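Local coordinates for mucosa-associated lymphoid tissue lymphoma translocation protein 1 (Isoform 2) (Homo sapiens, PDB 3BFO) that is a paracaspase that probably cleaves proteins as a cysteine endopeptidase, represented here by its second C2-type immunoglobulin-like domain, at residues G18-Q24 against L51-V57; H34-N40 against T64-Y70. One frame throughout, in Å; residues are numbered along the deposited sequence. Where two conformers were deposited one is given.

In the fold
Both contacts are antiparallel strand pairings, one in each sheet of an immunoglobulin sandwich. Contact 1 joins 21-24 to 51-54, the latter an edge strand of a three-stranded sheet; contact 2 joins 34-39 to 64-70, two interior strands of the facing five-stranded sheet. Their centres lie about 15 Å apart, and they meet across the core: L23 CD1 is 3.6 Å from Y65 CG, L23 CB 3.7 Å from W37 CH2, and Y52 CE2 3.6 Å from Y65 CE1. The centre of contact 1 lies about 11 Å from the chain centre, that of contact 2 about 5 Å. Contact 1 is mostly aliphatic, with several exposed residues; contact 2 buries more surface (805 against 663 Å²), with aromatic and sulfur contacts.

Contact 1: G18-Q24 against L51-V57; sequences GSTLVLQ and LYMVPYV
This is the pairing of strands B and E in an immunoglobulin sandwich, followed at one end by an irregular run of backbone contacts. The axes of 21-24 and 51-54 approach to 4.7 Å at 173°, close to exactly antiparallel. L21 faces V54 and L23 faces Y52 as hydrogen-bonded pairs: L21 N donates to V54 O and V54 N to L21 O, both 2.9 Å, while L23 N to Y52 O and Y52 N to L23 O are both 2.8 Å. The non-hydrogen-bonded pairs are V22 with M53 and Q24 with L51, each with CA atoms 4.5 Å apart. At P55 (phi/psi -67/-40) the regular register ends. T20, chi1 m, donates from OG1 to P55 O (2.8 Å); beyond it V57 N reaches S19 O (2.9 Å), one residue past the expected Y56, and G18 N reaches V57 O (2.8 Å). G18 sits at phi/psi 96/-18, where a CB would collide with the preceding carbonyl oxygen.

L21, L23, Y52 and V54 project into the sandwich interior. L21 (t, p) places CB 4.0 Å from V54 CB and 3.5 Å from V57 CG1, and CD2 4.0 Å from Y52 CE2; L23 CD1 meets the edge of the Y52 ring, 4.1 Å from Y52 CD2. Beyond them lie Y65, V81 and I83 of the opposing sheet. On the outer side L51 CD2 covers Q24 CG at 3.6 Å. The chemistry is thus two-sided: main-chain bonds fix the register, apolar groups seal the inner face, and the outer face remains largely accessible.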
loop_
_atom_site.group_PDB
_atom_site.type_symbol
_atom_site.label_atom_id
_atom_site.label_comp_id
_atom_site.label_asym_id
_atom_site.label_seq_id
_atom_site.Cartn_x
_atom_site.Cartn_y
_atom_site.Cartn_z
ATOM N N GLY A 18 15.931 6.309 -9.028
ATOM C CA GLY A 18 15.639 7.676 -9.364
ATOM C C GLY A 18 14.191 7.904 -9.744
ATOM O O GLY A 18 13.745 9.039 -9.732
ATOM N N SER A 19 13.464 6.827 -10.096
ATOM C CA SER A 19 12.020 6.868 -10.477
ATOM C C SER A 19 11.189 7.122 -9.231
ATOM O O SER A 19 11.725 7.203 -8.124
ATOM C CB SER A 19 11.594 5.509 -11.036
ATOM O OG SER A 19 12.195 5.265 -12.297
ATOM N N THR A 20 9.884 7.293 -9.408
ATOM C CA THR A 20 8.985 7.478 -8.304
ATOM C C THR A 20 8.198 6.202 -8.044
ATOM O O THR A 20 7.686 5.563 -8.974
ATOM C CB THR A 20 8.026 8.653 -8.598
ATOM O OG1 THR A 20 8.822 9.852 -8.734
ATOM C CG2 THR A 20 7.003 8.841 -7.496
ATOM N N LEU A 21 8.085 5.828 -6.774
ATOM C CA LEU A 21 7.188 4.772 -6.366
ATOM C C LEU A 21 5.879 5.364 -5.917
ATOM O O LEU A 21 5.875 6.195 -5.039
ATOM C CB LEU A 21 7.840 3.984 -5.225
ATOM C CG LEU A 21 6.938 2.919 -4.614
ATOM C CD1 LEU A 21 6.354 1.961 -5.662
ATOM C CD2 LEU A 21 7.733 2.176 -3.503
ATOM N N VAL A 22 4.781 4.909 -6.518
ATOM C CA VAL A 22 3.434 5.332 -6.096
ATOM C C VAL A 22 2.551 4.104 -5.927
ATOM O O VAL A 22 2.295 3.429 -6.899
ATOM C CB VAL A 22 2.802 6.257 -7.163
ATOM C CG1 VAL A 22 1.373 6.575 -6.836
ATOM C CG2 VAL A 22 3.590 7.534 -7.262
ATOM N N LEU A 23 2.109 3.802 -4.695
ATOM C CA LEU A 23 1.187 2.714 -4.411
ATOM C C LEU A 23 -0.086 3.321 -3.863
ATOM O O LEU A 23 -0.058 4.276 -3.103
ATOM C CB LEU A 23 1.823 1.742 -3.402
ATOM C CG LEU A 23 2.948 0.896 -3.951
ATOM C CD1 LEU A 23 3.688 0.177 -2.814
ATOM C CD2 LEU A 23 2.428 -0.121 -4.943
ATOM N N GLN A 24 -1.225 2.766 -4.269
ATOM C CA GLN A 24 -2.498 3.290 -3.835
ATOM C C GLN A 24 -3.428 2.144 -3.446
ATOM O O GLN A 24 -3.487 1.124 -4.153
ATOM C CB GLN A 24 -3.127 4.111 -4.968
ATOM C CG GLN A 24 -4.433 4.871 -4.534
ATOM C CD GLN A 24 -4.930 5.921 -5.554
ATOM O OE1 GLN A 24 -4.622 5.807 -6.724
ATOM N NE2 GLN A 24 -5.630 6.913 -5.116
ATOM N N LEU A 51 -2.418 6.656 -0.312
ATOM C CA LEU A 51 -1.233 6.683 -1.137
ATOM C C LEU A 51 0.023 6.444 -0.323
ATOM O O LEU A 51 0.170 6.999 0.777
ATOM C CB LEU A 51 -1.078 8.058 -1.787
ATOM C CG LEU A 51 -2.087 8.379 -2.847
ATOM C CD1 LEU A 51 -1.855 9.819 -3.292
ATOM C CD2 LEU A 51 -1.930 7.432 -4.058
ATOM N N TYR A 52 0.931 5.662 -0.870
ATOM C CA TYR A 52 2.299 5.541 -0.335
ATOM C C TYR A 52 3.199 5.963 -1.486
ATOM O O TYR A 52 3.131 5.381 -2.574
ATOM C CB TYR A 52 2.622 4.114 0.115
ATOM C CG TYR A 52 4.062 3.944 0.470
ATOM C CD1 TYR A 52 4.613 4.662 1.515
ATOM C CD2 TYR A 52 4.915 3.137 -0.244
ATOM C CE1 TYR A 52 5.967 4.551 1.858
ATOM C CE2 TYR A 52 6.241 3.002 0.071
ATOM C CZ TYR A 52 6.778 3.703 1.126
ATOM O OH TYR A 52 8.113 3.591 1.445
ATOM N N MET A 53 4.034 6.995 -1.291
ATOM C CA MET A 53 4.850 7.493 -2.420
ATOM C C MET A 53 6.238 7.846 -1.963
ATOM O O MET A 53 6.389 8.568 -0.989
ATOM C CB MET A 53 4.241 8.749 -3.034
ATOM C CG MET A 53 2.911 8.524 -3.610
ATOM S SD MET A 53 2.139 10.046 -4.069
ATOM C CE MET A 53 2.874 10.200 -5.687
ATOM N N VAL A 54 7.209 7.344 -2.723
ATOM C CA VAL A 54 8.638 7.554 -2.500
ATOM C C VAL A 54 9.167 8.259 -3.749
ATOM O O VAL A 54 9.136 7.706 -4.840
ATOM C CB VAL A 54 9.402 6.234 -2.298
ATOM C CG1 VAL A 54 10.919 6.475 -2.177
ATOM C CG2 VAL A 54 8.860 5.459 -1.111
ATOM N N PRO A 55 9.669 9.487 -3.604
ATOM C CA PRO A 55 9.967 10.256 -4.796
ATOM C C PRO A 55 11.044 9.816 -5.676
ATOM O O PRO A 55 10.916 9.884 -6.892
ATOM C CB PRO A 55 10.255 11.670 -4.283
ATOM C CG PRO A 55 10.560 11.531 -2.845
ATOM C CD PRO A 55 9.816 10.288 -2.362
ATOM N N TYR A 56 12.137 9.351 -5.096
ATOM C CA TYR A 56 13.327 8.962 -5.847
ATOM C C TYR A 56 13.690 7.622 -5.227
ATOM O O TYR A 56 14.201 7.561 -4.081
ATOM C CB TYR A 56 14.537 9.910 -5.563
ATOM C CG TYR A 56 14.366 11.361 -5.988
ATOM C CD1 TYR A 56 14.647 11.768 -7.293
ATOM C CD2 TYR A 56 13.938 12.311 -5.076
ATOM C CE1 TYR A 56 14.480 13.114 -7.673
ATOM C CE2 TYR A 56 13.738 13.620 -5.445
ATOM C CZ TYR A 56 14.022 14.020 -6.723
ATOM O OH TYR A 56 13.815 15.345 -7.044
ATOM N N VAL A 57 13.424 6.542 -5.909
ATOM C CA VAL A 57 13.670 5.216 -5.359
ATOM C C VAL A 57 15.086 4.744 -5.553
ATOM O O VAL A 57 15.843 5.210 -6.419
ATOM C CB VAL A 57 12.759 4.165 -5.948
ATOM C CG1 VAL A 57 11.325 4.449 -5.669
ATOM C CG2 VAL A 57 12.965 3.946 -7.465
#

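Contact 2: H34-N40 against T64-Y70; sequences HYQWFKN and TYWCHVY
Strands 34-39 and 64-70 run antiparallel with a marked twist, their axes crossing at 157° and approaching to 4.5 Å. Three hydrogen-bonded pairs satisfy alternate backbone groups: H34 N to Y70 O 2.8 Å and Y70 N to H34 O 2.9 Å; Q36 N to H68 O 2.9 Å and H68 N to Q36 O 2.8 Å; F38 N to W66 O 2.8 Å and W66 N to F38 O 3.2 Å. Other backbone groups bond elsewhere: W37 to L44 and E47; Y65, C67 and V69 to V81, S78 and Q76 of strand 75-85, with S78 OG also taking C67 N. N40, at phi/psi 41/49, leaves the strand yet prolongs the bonding: its N donates to T64 O (3.0 Å) and its OD1 accepts from T64 N (3.1 Å).

Q36 NE2 donates to W37 O (2.9 Å) and also bonds L44 O; Y35 OH bonds A27 N, W37 NE1 bonds K49 O and H68 ND1 bonds D77 OD1. Waters bridge Y35 O to Y70 OH and K39 NZ to Y65 OH.

On the outer face, W66 and Y70 take chi1 p and bring their rings nearer the partner strand: F38 forms an offset stack with the W66 six-membered ring (centroids 4.4 Å, planes 10°), and H34 CB rests 3.7 Å from the Y70 ring centroid. Inside, C67 (chi1 t) sets SG 3.9 Å from the W37 five-membered-ring centroid, over its face. Y65 OH also bonds H61 O, four residues earlier, as in a tyrosine corner. Together with the tryptophan-cysteine packing, this marks strands C and F of the immunoglobulin fold.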
loop_
_atom_site.group_PDB
_atom_site.type_symbol
_atom_site.label_atom_id
_atom_site.label_comp_id
_atom_site.label_asym_id
_atom_site.label_seq_id
_atom_site.Cartn_x
_atom_site.Cartn_y
_atom_site.Cartn_z
ATOM N N HIS A 34 -9.558 2.812 7.762
ATOM C CA HIS A 34 -8.188 3.196 8.027
ATOM C C HIS A 34 -7.254 2.271 7.250
ATOM O O HIS A 34 -7.630 1.182 6.825
ATOM C CB HIS A 34 -7.915 2.999 9.514
ATOM C CG HIS A 34 -8.692 3.905 10.384
ATOM N ND1 HIS A 34 -9.945 3.604 10.879
ATOM C CD2 HIS A 34 -8.367 5.116 10.883
ATOM C CE1 HIS A 34 -10.352 4.594 11.656
ATOM N NE2 HIS A 34 -9.423 5.537 11.660
ATOM N N TYR A 35 -6.022 2.771 7.115
ATOM C CA TYR A 35 -5.026 2.116 6.240
ATOM C C TYR A 35 -3.707 1.999 7.007
ATOM O O TYR A 35 -3.338 2.888 7.782
ATOM C CB TYR A 35 -4.757 3.003 5.002
ATOM C CG TYR A 35 -6.002 3.225 4.165
ATOM C CD1 TYR A 35 -6.331 2.385 3.109
ATOM C CD2 TYR A 35 -6.896 4.237 4.501
ATOM C CE1 TYR A 35 -7.507 2.570 2.407
ATOM C CE2 TYR A 35 -8.070 4.420 3.845
ATOM C CZ TYR A 35 -8.392 3.577 2.780
ATOM O OH TYR A 35 -9.598 3.759 2.110
ATOM N N GLN A 36 -2.962 0.948 6.690
ATOM C CA GLN A 36 -1.579 0.852 7.170
ATOM C C GLN A 36 -0.795 0.031 6.135
ATOM O O GLN A 36 -1.164 -1.092 5.843
ATOM C CB GLN A 36 -1.509 0.169 8.533
ATOM C CG GLN A 36 -0.027 -0.095 9.008
ATOM C CD GLN A 36 0.812 1.150 9.200
ATOM O OE1 GLN A 36 0.500 2.045 9.978
ATOM N NE2 GLN A 36 1.892 1.222 8.455
ATOM N N TRP A 37 0.269 0.635 5.591
ATOM C CA TRP A 37 1.080 -0.046 4.606
ATOM C C TRP A 37 2.168 -0.887 5.250
ATOM O O TRP A 37 2.697 -0.571 6.320
ATOM C CB TRP A 37 1.767 0.986 3.690
ATOM C CG TRP A 37 0.789 1.596 2.710
ATOM C CD1 TRP A 37 0.052 2.732 2.883
ATOM C CD2 TRP A 37 0.402 1.055 1.457
ATOM N NE1 TRP A 37 -0.763 2.956 1.775
ATOM C CE2 TRP A 37 -0.567 1.922 0.907
ATOM C CE3 TRP A 37 0.789 -0.044 0.720
ATOM C CZ2 TRP A 37 -1.168 1.689 -0.353
ATOM C CZ3 TRP A 37 0.179 -0.282 -0.507
ATOM C CH2 TRP A 37 -0.794 0.561 -1.029
ATOM N N PHE A 38 2.525 -1.965 4.557
ATOM C CA PHE A 38 3.552 -2.899 4.985
ATOM C C PHE A 38 4.495 -3.146 3.839
ATOM O O PHE A 38 4.102 -3.138 2.682
ATOM C CB PHE A 38 2.923 -4.222 5.416
ATOM C CG PHE A 38 2.117 -4.088 6.689
ATOM C CD1 PHE A 38 2.676 -4.377 7.929
ATOM C CD2 PHE A 38 0.801 -3.624 6.657
ATOM C CE1 PHE A 38 1.951 -4.193 9.143
ATOM C CE2 PHE A 38 0.082 -3.453 7.846
ATOM C CZ PHE A 38 0.659 -3.704 9.093
ATOM N N LYS A 39 5.763 -3.316 4.169
ATOM C CA LYS A 39 6.717 -3.839 3.202
ATOM C C LYS A 39 7.481 -4.953 3.907
ATOM O O LYS A 39 7.867 -4.835 5.060
ATOM C CB LYS A 39 7.691 -2.776 2.730
ATOM C CG LYS A 39 8.750 -3.342 1.785
ATOM C CD LYS A 39 9.823 -2.331 1.390
ATOM C CE LYS A 39 10.600 -1.700 2.554
ATOM N NZ LYS A 39 11.248 -0.388 2.146
ATOM N N ASN A 40 7.735 -6.018 3.169
ATOM C CA ASN A 40 8.554 -7.168 3.684
ATOM C C ASN A 40 8.194 -7.473 5.141
ATOM O O ASN A 40 9.090 -7.586 6.033
ATOM C CB ASN A 40 10.041 -6.866 3.557
ATOM C CG ASN A 40 10.482 -6.653 2.126
ATOM O OD1 ASN A 40 9.811 -7.075 1.198
ATOM N ND2 ASN A 40 11.622 -5.992 1.946
ATOM N N THR A 64 8.046 -6.471 -1.319
ATOM C CA THR A 64 6.689 -6.906 -1.487
ATOM C C THR A 64 5.865 -6.030 -0.546
ATOM O O THR A 64 6.205 -5.979 0.639
ATOM C CB THR A 64 6.511 -8.404 -1.100
ATOM O OG1 THR A 64 7.382 -9.172 -1.922
ATOM C CG2 THR A 64 5.063 -8.764 -1.362
ATOM N N TYR A 65 4.831 -5.363 -1.081
ATOM C CA TYR A 65 4.026 -4.387 -0.288
ATOM C C TYR A 65 2.586 -4.792 -0.272
ATOM O O TYR A 65 2.080 -5.424 -1.186
ATOM C CB TYR A 65 4.082 -3.010 -0.933
ATOM C CG TYR A 65 5.446 -2.311 -0.936
ATOM C CD1 TYR A 65 5.699 -1.243 -0.068
ATOM C CD2 TYR A 65 6.470 -2.716 -1.801
ATOM C CE1 TYR A 65 6.915 -0.569 -0.061
ATOM C CE2 TYR A 65 7.694 -2.033 -1.785
ATOM C CZ TYR A 65 7.892 -0.980 -0.948
ATOM O OH TYR A 65 9.072 -0.281 -0.958
ATOM N N TRP A 66 1.893 -4.364 0.775
ATOM C CA TRP A 66 0.439 -4.484 0.825
ATOM C C TRP A 66 -0.063 -3.502 1.882
ATOM O O TRP A 66 0.715 -2.940 2.640
ATOM C CB TRP A 66 0.000 -5.895 1.190
ATOM C CG TRP A 66 0.741 -6.372 2.337
ATOM C CD1 TRP A 66 2.068 -6.862 2.370
ATOM C CD2 TRP A 66 0.205 -6.603 3.587
ATOM N NE1 TRP A 66 2.371 -7.255 3.635
ATOM C CE2 TRP A 66 1.242 -7.094 4.414
ATOM C CE3 TRP A 66 -1.040 -6.330 4.162
ATOM C CZ2 TRP A 66 1.040 -7.374 5.807
ATOM C CZ3 TRP A 66 -1.227 -6.610 5.523
ATOM C CH2 TRP A 66 -0.200 -7.139 6.325
ATOM N N CYS A 67 -1.371 -3.302 1.855
ATOM C CA CYS A 67 -2.021 -2.378 2.765
ATOM C C CYS A 67 -3.077 -3.120 3.544
ATOM O O CYS A 67 -3.897 -3.812 2.951
ATOM C CB CYS A 67 -2.624 -1.226 1.951
ATOM S SG CYS A 67 -3.242 0.129 2.930
ATOM N N HIS A 68 -3.062 -2.949 4.863
ATOM C CA HIS A 68 -4.148 -3.447 5.707
ATOM C C HIS A 68 -5.183 -2.359 5.844
ATOM O O HIS A 68 -4.856 -1.220 6.188
ATOM C CB HIS A 68 -3.618 -3.847 7.089
ATOM C CG HIS A 68 -4.659 -4.476 7.945
ATOM N ND1 HIS A 68 -5.224 -5.690 7.646
ATOM C CD2 HIS A 68 -5.280 -4.047 9.070
ATOM C CE1 HIS A 68 -6.105 -6.021 8.572
ATOM N NE2 HIS A 68 -6.196 -5.023 9.430
ATOM N N VAL A 69 -6.432 -2.705 5.534
ATOM C CA VAL A 69 -7.523 -1.739 5.531
ATOM C C VAL A 69 -8.539 -2.193 6.558
ATOM O O VAL A 69 -8.901 -3.357 6.606
ATOM C CB VAL A 69 -8.166 -1.643 4.140
ATOM C CG1 VAL A 69 -9.190 -0.563 4.115
ATOM C CG2 VAL A 69 -7.100 -1.352 3.087
ATOM N N TYR A 70 -8.975 -1.279 7.442
ATOM C CA TYR A 70 -9.737 -1.783 8.586
ATOM C C TYR A 70 -10.616 -0.722 9.207
ATOM O O TYR A 70 -10.338 0.504 9.115
ATOM C CB TYR A 70 -8.783 -2.347 9.665
ATOM C CG TYR A 70 -7.890 -1.325 10.306
ATOM C CD1 TYR A 70 -8.201 -0.795 11.553
ATOM C CD2 TYR A 70 -6.750 -0.840 9.657
ATOM C CE1 TYR A 70 -7.411 0.136 12.135
ATOM C CE2 TYR A 70 -5.933 0.098 10.252
ATOM C CZ TYR A 70 -6.288 0.602 11.474
ATOM O OH TYR A 70 -5.527 1.553 12.079
HETATM O O HOH W 1 -3.681 2.882 10.603
HETATM O O HOH W 2 9.811 1.674 0.811
#